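Local coordinates for protein sphingomyelinase C (Streptomyces griseocarneus, PDB 7CNE) that is a sphingomyelinase C, a member of the DNase I-like endonuclease/exonuclease/phosphatase superfamily, at residues T17-T22 / W28-R33; R35-A38 / F42-G45; G62-A67 / P72-V77; A271-S276 / Y282-L287. One frame throughout, in Å; residues are numbered along the deposited sequence. Where two conformers were deposited one is given.

Interaction 1 (T17-T22 / W28-R33); sequences TFLMST and WGQEHR
R33 reaches from the first turn of helix 30-39 to the end of strand 12-19 and grips F18 O with both terminal nitrogens. NH2 gives the shorter bond, 2.8 Å from R33 NH2 to F18 O. R33 NH1 stands above the plane of that carbonyl and also makes a weak bond to T17 O. Beside this, F18 sets the edge of its ring against the face of W28 in a T-shaped pair, planes at 76°. F18 CE2 sits over the centre of the indole, 3.6 Å from W28 CD2. Q30 NE2 donates to M20 O at 2.8 Å, again from above the carbonyl plane, and T22 CG2 packs on the Q30 amide carbon. L19 CD2 touches Q30 O and CB. These contacts tie strand to helix in the beta-alpha-beta unit made by strand 12-19, helix 30-39 and strand 48-54. W28 O fixes the turn of the guanidinium, taking R33 NE at 2.9 Å and R33 NH2 in a side-on grip. A bend at chi3 (-68°) turns the arginine tip back to that carbonyl. Q30 NE2 also bonds Y25 O, and I233 and R237 of helix 232-237 touch the F18 ring.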
loop_
_atom_site.group_PDB
_atom_site.type_symbol
_atom_site.label_atom_id
_atom_site.label_comp_id
_atom_site.label_asym_id
_atom_site.label_seq_id
_atom_site.Cartn_x
_atom_site.Cartn_y
_atom_site.Cartn_z
ATOM N N THR A 17 1.939 0.914 6.938
ATOM C CA THR A 17 1.905 0.671 8.379
ATOM C C THR A 17 3.245 0.843 9.082
ATOM O O THR A 17 3.263 0.869 10.314
ATOM C CB THR A 17 1.412 -0.744 8.680
ATOM O OG1 THR A 17 2.365 -1.691 8.174
ATOM C CG2 THR A 17 0.037 -0.992 8.059
ATOM N N PHE A 18 4.359 0.911 8.353
ATOM C CA PHE A 18 5.687 1.041 8.961
ATOM C C PHE A 18 5.906 -0.002 10.066
ATOM O O PHE A 18 6.297 0.311 11.196
ATOM C CB PHE A 18 5.900 2.462 9.492
ATOM C CG PHE A 18 7.304 2.735 9.956
ATOM C CD1 PHE A 18 8.384 2.475 9.126
ATOM C CD2 PHE A 18 7.544 3.251 11.223
ATOM C CE1 PHE A 18 9.681 2.728 9.546
ATOM C CE2 PHE A 18 8.843 3.512 11.650
ATOM C CZ PHE A 18 9.909 3.245 10.814
ATOM N N LEU A 19 5.630 -1.263 9.739
ATOM C CA LEU A 19 5.836 -2.354 10.693
ATOM C C LEU A 19 7.077 -3.148 10.293
ATOM O O LEU A 19 7.008 -4.278 9.798
ATOM C CB LEU A 19 4.601 -3.245 10.765
ATOM C CG LEU A 19 3.359 -2.596 11.375
ATOM C CD1 LEU A 19 2.176 -3.549 11.217
ATOM C CD2 LEU A 19 3.598 -2.226 12.841
ATOM N N MET A 20 8.231 -2.520 10.522
ATOM C CA MET A 20 9.494 -3.176 10.236
ATOM C C MET A 20 9.680 -4.371 11.163
ATOM O O MET A 20 9.101 -4.445 12.256
ATOM C CB MET A 20 10.656 -2.196 10.390
ATOM C CG MET A 20 10.517 -0.952 9.510
ATOM S SD MET A 20 12.068 -0.300 8.835
ATOM C CE MET A 20 12.276 -1.363 7.409
ATOM N N SER A 21 10.488 -5.319 10.707
ATOM C CA SER A 21 10.784 -6.517 11.485
ATOM C C SER A 21 11.254 -6.156 12.888
ATOM O O SER A 21 12.113 -5.283 13.066
ATOM C CB SER A 21 11.852 -7.338 10.751
ATOM O OG SER A 21 12.670 -8.052 11.662
ATOM N N THR A 22 10.664 -6.808 13.895
ATOM C CA THR A 22 11.036 -6.503 15.267
ATOM C C THR A 22 12.342 -7.168 15.679
ATOM O O THR A 22 12.960 -6.717 16.639
ATOM C CB THR A 22 9.932 -6.912 16.248
ATOM O OG1 THR A 22 9.562 -8.284 16.035
ATOM C CG2 THR A 22 8.700 -5.995 16.092
ATOM N N TRP A 28 10.633 0.043 17.676
ATOM C CA TRP A 28 9.801 0.918 16.853
ATOM C C TRP A 28 8.310 0.795 17.177
ATOM O O TRP A 28 7.467 1.254 16.391
ATOM C CB TRP A 28 10.061 0.672 15.365
ATOM C CG TRP A 28 10.834 1.802 14.728
ATOM C CD1 TRP A 28 11.998 1.707 14.016
ATOM C CD2 TRP A 28 10.507 3.192 14.777
ATOM N NE1 TRP A 28 12.405 2.955 13.604
ATOM C CE2 TRP A 28 11.506 3.883 14.060
ATOM C CE3 TRP A 28 9.451 3.924 15.338
ATOM C CZ2 TRP A 28 11.489 5.267 13.904
ATOM C CZ3 TRP A 28 9.440 5.295 15.181
ATOM C CH2 TRP A 28 10.454 5.951 14.468
ATOM N N GLY A 29 7.974 0.212 18.331
ATOM C CA GLY A 29 6.594 0.135 18.785
ATOM C C GLY A 29 5.676 -0.673 17.891
ATOM O O GLY A 29 4.470 -0.398 17.845
ATOM N N GLN A 30 6.206 -1.696 17.203
ATOM C CA GLN A 30 5.438 -2.346 16.141
ATOM C C GLN A 30 4.212 -3.075 16.685
ATOM O O GLN A 30 3.135 -2.999 16.090
ATOM C CB GLN A 30 6.312 -3.324 15.348
ATOM C CG GLN A 30 7.390 -2.670 14.468
ATOM C CD GLN A 30 8.736 -2.561 15.169
ATOM O OE1 GLN A 30 8.810 -2.156 16.327
ATOM N NE2 GLN A 30 9.812 -2.931 14.464
ATOM N N GLU A 31 4.357 -3.822 17.784
ATOM C CA GLU A 31 3.208 -4.551 18.311
ATOM C C GLU A 31 2.150 -3.590 18.832
ATOM O O GLU A 31 0.953 -3.789 18.596
ATOM C CB GLU A 31 3.646 -5.525 19.407
ATOM C CG GLU A 31 4.383 -6.754 18.879
ATOM C CD GLU A 31 3.455 -7.819 18.274
ATOM O OE1 GLU A 31 2.222 -7.734 18.447
ATOM O OE2 GLU A 31 3.967 -8.753 17.626
ATOM N N HIS A 32 2.573 -2.530 19.525
ATOM C CA HIS A 32 1.616 -1.532 19.993
ATOM C C HIS A 32 0.871 -0.894 18.825
ATOM O O HIS A 32 -0.361 -0.795 18.834
ATOM C CB HIS A 32 2.331 -0.459 20.811
ATOM C CG HIS A 32 1.482 0.746 21.088
ATOM N ND1 HIS A 32 0.459 0.738 22.016
ATOM C CD2 HIS A 32 1.487 1.988 20.546
ATOM C CE1 HIS A 32 -0.118 1.927 22.041
ATOM N NE2 HIS A 32 0.491 2.705 21.164
ATOM N N ARG A 33 1.608 -0.460 17.802
ATOM C CA ARG A 33 0.985 0.266 16.700
ATOM C C ARG A 33 0.092 -0.643 15.867
ATOM O O ARG A 33 -0.975 -0.215 15.414
ATOM C CB ARG A 33 2.063 0.922 15.829
ATOM C CG ARG A 33 2.698 2.124 16.493
ATOM C CD ARG A 33 3.665 2.850 15.573
ATOM N NE ARG A 33 4.849 2.046 15.290
ATOM C CZ ARG A 33 5.128 1.514 14.103
ATOM N NH1 ARG A 33 4.310 1.701 13.073
ATOM N NH2 ARG A 33 6.236 0.800 13.940
HETATM O O HOH W 1 6.287 -8.659 16.916
#

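Interaction 2 (R35-A38 / F42-G45); sequences REIA and FFQG
F43 packs against the last turn of helix 30-39, and its atoms meet that helix one after another. CB lies close to the I37 carbonyl, with 3.2 Å between F43 CB and I37 O. CG stays near the same oxygen. The ring then divides its contacts. On one side F43 CD1 touches I37 CG2 at 4.0 Å, the two side chains crossing at about a right angle. On the other, F43 CD2 and CE2 run along A38. The A38 CA lies over the ring face in a CH-pi contact, 4.0 Å from the F43 ring centroid, and is displaced toward the rim. With CG anti to the backbone N (chi1 -157°), the ring is carried beside the helix. Further out, L63 of helix 57-66 and A67 meet the same ring. F42 adds a looser apolar contact to I37 CG2. The polar part falls to Q44, whose NE2 donates to A38 O over 3.0 Å at an angle of 158°. This oxygen lies near the amide plane of Q44. Q44 NE2 also bonds A40 O, and R70 NH1 bonds Q44 OE1. A38 O, a carbonyl near the helix end in a buried contact, accepts from both Q44 NE2 and R70 NH1, so side chains satisfy it right beside the apolar F43 ring.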
loop_
_atom_site.group_PDB
_atom_site.type_symbol
_atom_site.label_atom_id
_atom_site.label_comp_id
_atom_site.label_asym_id
_atom_site.label_seq_id
_atom_site.Cartn_x
_atom_site.Cartn_y
_atom_site.Cartn_z
ATOM N N ARG A 35 -1.708 -3.136 16.868
ATOM C CA ARG A 35 -2.980 -3.241 17.576
ATOM C C ARG A 35 -3.784 -1.955 17.427
ATOM O O ARG A 35 -4.984 -1.992 17.134
ATOM C CB ARG A 35 -2.722 -3.567 19.053
ATOM C CG ARG A 35 -3.983 -3.828 19.889
ATOM C CD ARG A 35 -3.631 -4.339 21.298
ATOM N NE ARG A 35 -3.221 -5.747 21.328
ATOM C CZ ARG A 35 -4.034 -6.777 21.578
ATOM N NH1 ARG A 35 -5.326 -6.577 21.815
ATOM N NH2 ARG A 35 -3.553 -8.019 21.592
ATOM N N GLU A 36 -3.126 -0.807 17.570
ATOM C CA GLU A 36 -3.823 0.472 17.472
ATOM C C GLU A 36 -4.314 0.776 16.054
ATOM O O GLU A 36 -5.350 1.437 15.888
ATOM C CB GLU A 36 -2.903 1.575 17.981
ATOM C CG GLU A 36 -2.734 1.500 19.487
ATOM C CD GLU A 36 -4.077 1.468 20.198
ATOM O OE1 GLU A 36 -4.481 0.396 20.714
ATOM O OE2 GLU A 36 -4.741 2.517 20.204
ATOM N N ILE A 37 -3.598 0.313 15.026
ATOM C CA ILE A 37 -4.049 0.537 13.652
ATOM C C ILE A 37 -5.384 -0.160 13.403
ATOM O O ILE A 37 -6.291 0.413 12.788
ATOM C CB ILE A 37 -2.975 0.079 12.643
ATOM C CG1 ILE A 37 -1.789 1.036 12.644
ATOM C CG2 ILE A 37 -3.548 0.036 11.232
ATOM C CD1 ILE A 37 -0.537 0.447 11.918
ATOM N N ALA A 38 -5.531 -1.406 13.867
ATOM C CA ALA A 38 -6.812 -2.085 13.694
ATOM C C ALA A 38 -7.957 -1.373 14.410
ATOM O O ALA A 38 -9.115 -1.553 14.021
ATOM C CB ALA A 38 -6.729 -3.534 14.178
ATOM N N PHE A 42 -9.866 5.406 10.840
ATOM C CA PHE A 42 -9.697 5.239 9.400
ATOM C C PHE A 42 -9.731 3.777 8.984
ATOM O O PHE A 42 -9.977 3.483 7.806
ATOM C CB PHE A 42 -8.391 5.904 8.921
ATOM C CG PHE A 42 -7.123 5.321 9.515
ATOM C CD1 PHE A 42 -6.585 4.133 9.030
ATOM C CD2 PHE A 42 -6.438 5.999 10.522
ATOM C CE1 PHE A 42 -5.418 3.607 9.562
ATOM C CE2 PHE A 42 -5.262 5.487 11.061
ATOM C CZ PHE A 42 -4.746 4.286 10.585
ATOM N N PHE A 43 -9.493 2.859 9.922
ATOM C CA PHE A 43 -9.510 1.428 9.629
ATOM C C PHE A 43 -10.920 0.864 9.526
ATOM O O PHE A 43 -11.110 -0.182 8.892
ATOM C CB PHE A 43 -8.737 0.657 10.715
ATOM C CG PHE A 43 -8.223 -0.688 10.261
ATOM C CD1 PHE A 43 -7.043 -0.786 9.539
ATOM C CD2 PHE A 43 -8.922 -1.852 10.560
ATOM C CE1 PHE A 43 -6.560 -2.024 9.121
ATOM C CE2 PHE A 43 -8.459 -3.091 10.143
ATOM C CZ PHE A 43 -7.272 -3.178 9.415
ATOM N N GLN A 44 -11.910 1.532 10.118
ATOM C CA GLN A 44 -13.272 1.011 10.164
ATOM C C GLN A 44 -14.068 1.459 8.954
ATOM O O GLN A 44 -13.858 2.548 8.416
ATOM C CB GLN A 44 -14.010 1.471 11.425
ATOM C CG GLN A 44 -13.120 1.666 12.641
ATOM C CD GLN A 44 -12.431 0.380 13.057
ATOM O OE1 GLN A 44 -12.991 -0.710 12.909
ATOM N NE2 GLN A 44 -11.197 0.497 13.561
ATOM N N GLY A 45 -15.002 0.608 8.541
ATOM C CA GLY A 45 -16.021 1.011 7.598
ATOM C C GLY A 45 -15.600 0.963 6.150
ATOM O O GLY A 45 -16.291 1.531 5.300
#

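Interaction 3 (G62-A67 / P72-V77); sequences GLKAAA and PYQTPV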
loop_
_atom_site.group_PDB
_atom_site.type_symbol
_atom_site.label_atom_id
_atom_site.label_comp_id
_atom_site.label_asym_id
_atom_site.label_seq_id
_atom_site.Cartn_x
_atom_site.Cartn_y
_atom_site.Cartn_z
ATOM N N GLY A 62 -0.913 -10.470 13.716
ATOM C CA GLY A 62 -1.870 -9.992 14.709
ATOM C C GLY A 62 -2.854 -8.982 14.144
ATOM O O GLY A 62 -4.044 -9.002 14.483
ATOM N N LEU A 63 -2.373 -8.078 13.287
ATOM C CA LEU A 63 -3.257 -7.111 12.640
ATOM C C LEU A 63 -4.274 -7.816 11.746
ATOM O O LEU A 63 -5.470 -7.484 11.757
ATOM C CB LEU A 63 -2.424 -6.103 11.831
ATOM C CG LEU A 63 -3.063 -4.802 11.303
ATOM C CD1 LEU A 63 -1.981 -3.837 10.814
ATOM C CD2 LEU A 63 -4.026 -5.062 10.177
ATOM N N LYS A 64 -3.803 -8.769 10.938
ATOM C CA LYS A 64 -4.701 -9.524 10.069
ATOM C C LYS A 64 -5.748 -10.272 10.885
ATOM O O LYS A 64 -6.928 -10.314 10.505
ATOM C CB LYS A 64 -3.887 -10.484 9.191
ATOM C CG LYS A 64 -3.174 -9.783 8.011
ATOM C CD LYS A 64 -2.060 -10.625 7.368
ATOM C CE LYS A 64 -2.555 -11.953 6.823
ATOM N NZ LYS A 64 -3.744 -11.783 5.943
ATOM N N ALA A 65 -5.344 -10.845 12.030
ATOM C CA ALA A 65 -6.311 -11.480 12.926
ATOM C C ALA A 65 -7.259 -10.456 13.540
ATOM O O ALA A 65 -8.469 -10.697 13.625
ATOM C CB ALA A 65 -5.592 -12.260 14.028
ATOM N N ALA A 66 -6.734 -9.309 13.978
ATOM C CA ALA A 66 -7.600 -8.297 14.577
ATOM C C ALA A 66 -8.619 -7.777 13.574
ATOM O O ALA A 66 -9.734 -7.401 13.959
ATOM C CB ALA A 66 -6.762 -7.147 15.134
ATOM N N ALA A 67 -8.263 -7.776 12.287
ATOM C CA ALA A 67 -9.118 -7.281 11.217
ATOM C C ALA A 67 -10.100 -8.324 10.693
ATOM O O ALA A 67 -10.974 -7.967 9.896
ATOM C CB ALA A 67 -8.244 -6.782 10.054
ATOM N N PRO A 72 -12.940 -10.374 6.471
ATOM C CA PRO A 72 -12.644 -11.807 6.640
ATOM C C PRO A 72 -11.809 -12.412 5.529
ATOM O O PRO A 72 -11.237 -13.484 5.728
ATOM C CB PRO A 72 -14.040 -12.456 6.676
ATOM C CG PRO A 72 -15.014 -11.326 6.876
ATOM C CD PRO A 72 -14.369 -10.144 6.202
ATOM N N TYR A 73 -11.757 -11.806 4.355
ATOM C CA TYR A 73 -11.114 -12.420 3.203
ATOM C C TYR A 73 -9.797 -11.701 2.949
ATOM O O TYR A 73 -9.782 -10.491 2.682
ATOM C CB TYR A 73 -12.047 -12.370 1.996
ATOM C CG TYR A 73 -13.425 -12.943 2.317
ATOM C CD1 TYR A 73 -13.640 -14.314 2.293
ATOM C CD2 TYR A 73 -14.502 -12.107 2.651
ATOM C CE1 TYR A 73 -14.883 -14.855 2.588
ATOM C CE2 TYR A 73 -15.763 -12.641 2.951
ATOM C CZ TYR A 73 -15.939 -14.020 2.913
ATOM O OH TYR A 73 -17.161 -14.581 3.206
ATOM N N GLN A 74 -8.691 -12.429 3.076
ATOM C CA GLN A 74 -7.391 -11.775 3.112
ATOM C C GLN A 74 -6.370 -12.540 2.279
ATOM O O GLN A 74 -6.447 -13.763 2.133
ATOM C CB GLN A 74 -6.892 -11.633 4.560
ATOM C CG GLN A 74 -7.932 -11.109 5.554
ATOM C CD GLN A 74 -7.343 -10.917 6.941
ATOM O OE1 GLN A 74 -6.217 -11.333 7.194
ATOM N NE2 GLN A 74 -8.085 -10.257 7.833
ATOM N N THR A 75 -5.387 -11.792 1.739
ATOM C CA THR A 75 -4.231 -12.417 1.118
ATOM C C THR A 75 -3.135 -12.620 2.149
ATOM O O THR A 75 -3.116 -11.954 3.186
ATOM C CB THR A 75 -3.695 -11.544 -0.012
ATOM O OG1 THR A 75 -2.995 -10.419 0.548
ATOM C CG2 THR A 75 -4.826 -11.066 -0.901
ATOM N N PRO A 76 -2.178 -13.506 1.878
ATOM C CA PRO A 76 -0.916 -13.466 2.626
ATOM C C PRO A 76 -0.203 -12.135 2.402
ATOM O O PRO A 76 -0.599 -11.298 1.582
ATOM C CB PRO A 76 -0.107 -14.638 2.050
ATOM C CG PRO A 76 -1.115 -15.511 1.337
ATOM C CD PRO A 76 -2.174 -14.555 0.842
ATOM N N VAL A 77 0.868 -11.931 3.162
ATOM C CA VAL A 77 1.775 -10.833 2.863
ATOM C C VAL A 77 2.586 -11.200 1.628
ATOM O O VAL A 77 3.176 -12.285 1.564
ATOM C CB VAL A 77 2.687 -10.533 4.064
ATOM C CG1 VAL A 77 3.660 -9.406 3.718
ATOM C CG2 VAL A 77 1.853 -10.168 5.289
#
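K64 and Q74 lie alongside each other and run in opposite directions: the glutamine amide ends at the K64 carbonyl and the lysine ammonium between Q74 OE1 and T75 O. K64 starts on helix 57-66 and heads for segment 72-77. Q74 starts on the short strand 73-74 and heads for the helix. Its chain is extended beyond CG (chi2 -177°), which brings the amide up to the K64 carbonyl. There Q74 NE2 donates to K64 O at 2.9 Å, with an N-H...O angle of 163°. The acceptor lies close to the plane of the amide. The other end of that amide faces the lysine, and K64 NZ bonds Q74 OE1 at 2.8 Å. Bends at chi3 and chi4 fold the lysine tip back so that its ammonium also meets T75 O, 2.8 Å from K64 NZ. Both oxygens receive the nitrogen somewhat tilted from their carbonyl planes. The contact joins the helix to the edge of the seven-stranded sheet, where strand 73-74 is outermost and pairs with strand 103-106. The aliphatic part of K64 is involved too: its CB comes within 3.2 Å of Q74 OE1. A67 CB touches Q74 NE2 more loosely, at 4.1 Å. Around this, Q74 NE2 also bonds Y71 O, and T75 O accepts from T103 OG1. L105 of strand 103-106 packs on K64, A67 and Q74.

Interaction 4 (A271-S276 / Y282-L287); sequences APWTVS and YTYTDL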
loop_
_atom_site.group_PDB
_atom_site.type_symbol
_atom_site.label_atom_id
_atom_site.label_comp_id
_atom_site.label_asym_id
_atom_site.label_seq_id
_atom_site.Cartn_x
_atom_site.Cartn_y
_atom_site.Cartn_z
ATOM N N ALA A 271 -3.078 8.521 20.241
ATOM C CA ALA A 271 -2.578 8.767 21.582
ATOM C C ALA A 271 -1.056 8.618 21.584
ATOM O O ALA A 271 -0.499 7.859 20.782
ATOM C CB ALA A 271 -3.205 7.795 22.582
ATOM N N PRO A 272 -0.356 9.355 22.449
ATOM C CA PRO A 272 1.101 9.222 22.497
ATOM C C PRO A 272 1.513 7.815 22.888
ATOM O O PRO A 272 0.835 7.130 23.660
ATOM C CB PRO A 272 1.526 10.245 23.560
ATOM C CG PRO A 272 0.284 10.518 24.355
ATOM C CD PRO A 272 -0.838 10.414 23.353
ATOM N N TRP A 273 2.641 7.388 22.319
ATOM C CA TRP A 273 3.296 6.145 22.676
ATOM C C TRP A 273 4.791 6.417 22.672
ATOM O O TRP A 273 5.282 7.252 21.908
ATOM C CB TRP A 273 2.935 4.996 21.721
ATOM C CG TRP A 273 3.249 5.293 20.287
ATOM C CD1 TRP A 273 2.470 5.980 19.405
ATOM C CD2 TRP A 273 4.441 4.933 19.579
ATOM N NE1 TRP A 273 3.102 6.062 18.182
ATOM C CE2 TRP A 273 4.315 5.430 18.267
ATOM C CE3 TRP A 273 5.608 4.240 19.928
ATOM C CZ2 TRP A 273 5.308 5.252 17.302
ATOM C CZ3 TRP A 273 6.587 4.061 18.971
ATOM C CH2 TRP A 273 6.432 4.566 17.672
ATOM N N THR A 274 5.505 5.734 23.552
ATOM C CA THR A 274 6.893 6.063 23.813
ATOM C C THR A 274 7.746 4.811 23.726
ATOM O O THR A 274 7.336 3.730 24.161
ATOM C CB THR A 274 7.048 6.727 25.191
ATOM O OG1 THR A 274 6.222 7.900 25.242
ATOM C CG2 THR A 274 8.497 7.120 25.442
ATOM N N VAL A 275 8.926 4.964 23.134
ATOM C CA VAL A 275 9.903 3.894 23.040
ATOM C C VAL A 275 11.257 4.471 23.431
ATOM O O VAL A 275 11.449 5.689 23.482
ATOM C CB VAL A 275 9.962 3.276 21.626
ATOM C CG1 VAL A 275 8.705 2.454 21.346
ATOM C CG2 VAL A 275 10.139 4.367 20.593
ATOM N N SER A 276 12.198 3.573 23.712
ATOM C CA SER A 276 13.537 3.935 24.157
ATOM C C SER A 276 14.554 3.526 23.103
ATOM O O SER A 276 14.464 2.434 22.534
ATOM C CB SER A 276 13.874 3.261 25.491
ATOM O OG SER A 276 12.888 3.535 26.473
ATOM N N TYR A 282 11.615 8.518 23.274
ATOM C CA TYR A 282 11.004 9.198 22.143
ATOM C C TYR A 282 9.506 8.942 22.172
ATOM O O TYR A 282 9.074 7.790 22.297
ATOM C CB TYR A 282 11.606 8.716 20.817
ATOM C CG TYR A 282 13.073 9.040 20.647
ATOM C CD1 TYR A 282 13.481 10.295 20.209
ATOM C CD2 TYR A 282 14.053 8.090 20.921
ATOM C CE1 TYR A 282 14.828 10.598 20.049
ATOM C CE2 TYR A 282 15.403 8.381 20.759
ATOM C CZ TYR A 282 15.783 9.637 20.325
ATOM O OH TYR A 282 17.118 9.940 20.167
ATOM N N THR A 283 8.716 10.009 22.068
ATOM C CA THR A 283 7.261 9.910 22.089
ATOM C C THR A 283 6.696 10.350 20.744
ATOM O O THR A 283 7.072 11.402 20.224
ATOM C CB THR A 283 6.664 10.752 23.224
ATOM O OG1 THR A 283 7.109 10.232 24.485
ATOM C CG2 THR A 283 5.138 10.694 23.179
ATOM N N TYR A 284 5.793 9.545 20.193
ATOM C CA TYR A 284 5.181 9.814 18.900
ATOM C C TYR A 284 3.666 9.881 19.046
ATOM O O TYR A 284 3.088 9.307 19.974
ATOM C CB TYR A 284 5.560 8.734 17.877
ATOM C CG TYR A 284 7.056 8.616 17.691
ATOM C CD1 TYR A 284 7.800 7.705 18.430
ATOM C CD2 TYR A 284 7.723 9.439 16.794
ATOM C CE1 TYR A 284 9.186 7.606 18.268
ATOM C CE2 TYR A 284 9.097 9.346 16.623
ATOM C CZ TYR A 284 9.819 8.429 17.364
ATOM O OH TYR A 284 11.179 8.349 17.188
ATOM N N THR A 285 3.027 10.589 18.112
ATOM C CA THR A 285 1.574 10.737 18.113
ATOM C C THR A 285 0.978 10.340 16.769
ATOM O O THR A 285 -0.078 10.846 16.384
ATOM C CB THR A 285 1.156 12.164 18.478
ATOM O OG1 THR A 285 2.002 13.102 17.810
ATOM C CG2 THR A 285 1.228 12.388 20.000
ATOM N N ASP A 286 1.649 9.444 16.040
ATOM C CA ASP A 286 1.108 8.869 14.813
ATOM C C ASP A 286 1.405 7.381 14.796
ATOM O O ASP A 286 2.378 6.925 15.404
ATOM C CB ASP A 286 1.687 9.513 13.548
ATOM C CG ASP A 286 1.446 11.004 13.498
ATOM O OD1 ASP A 286 2.256 11.749 14.087
ATOM O OD2 ASP A 286 0.443 11.424 12.883
ATOM N N LEU A 287 0.559 6.628 14.090
ATOM C CA LEU A 287 0.726 5.183 14.038
ATOM C C LEU A 287 1.672 4.747 12.926
ATOM O O LEU A 287 2.090 3.584 12.901
ATOM C CB LEU A 287 -0.636 4.502 13.881
ATOM C CG LEU A 287 -1.541 4.641 15.116
ATOM C CD1 LEU A 287 -2.889 3.969 14.896
ATOM C CD2 LEU A 287 -0.856 4.066 16.345
#
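W273 and Y284 face each other as a hydrogen-bonded antiparallel pair. W273 N donates to Y284 O, and Y284 N to W273 O at 2.9 Å. V275 and Y282 form a second such pair, with Y282 N 2.8 Å from V275 O. T274 and T283 sit between them as a non-hydrogen-bonded pair. Three CA-H...O contacts supplement the ladder, among them T274 CA to Y282 O at 3.2 Å.

Side-chain hydrogen bonds come next. T274 OG1 and T283 OG1 are joined across the strands at 2.6 Å. W273 NE1 bonds D286 O at 3.0 Å, with the acceptor in the indole plane and the nitrogen above the carbonyl plane. This bond helps to fix the rotation of the indole.

Apolar packing completes the contact. W273 has CG between its backbone N and carbonyl carbon (chi1 57°), which swings the indole across toward the partner strand. Y284 CB lies over one indole face, and Y284 CD1 is 3.5 Å from W273 CH2. The two rings meet obliquely, planes 32° apart. V275 CG2 reaches the edge of the Y284 ring, 4.1 Å from Y284 CE1. On the side of the sheet that carries T274 and T283, T283 CG2 also meets P272 CB. S232 and I233 of helix 232-237 pack on Y284, and S232 OG bonds D286 OD1. The arrangement is an antiparallel beta hairpin, a two-stranded sheet set apart from the two larger sheets of the DNase I-like fold.

Interactions 1 and 2 share helix 30-39, the first at its start and the second near its end. T17 CB packs on I37 CD1 between them, 4.0 Å apart. Interaction 2 leans on interaction 3: A38 CB is 3.7 Å from A66 CB, where helices 30-39 and 57-66 pack together. The hairpin of interaction 4 lies against interaction 1: R33 NH1 is 2.9 Å from L287 O, a probable hydrogen bond, and R33 CD is 3.4 Å from W273 CZ2. L287 also touches E36 and I37 of interaction 2. Interactions 3 and 4 do not meet, their nearest atoms being about 9 Å apart. A bound succinic acid, probably from crystallisation, lies about 6 Å from the F18 side chain.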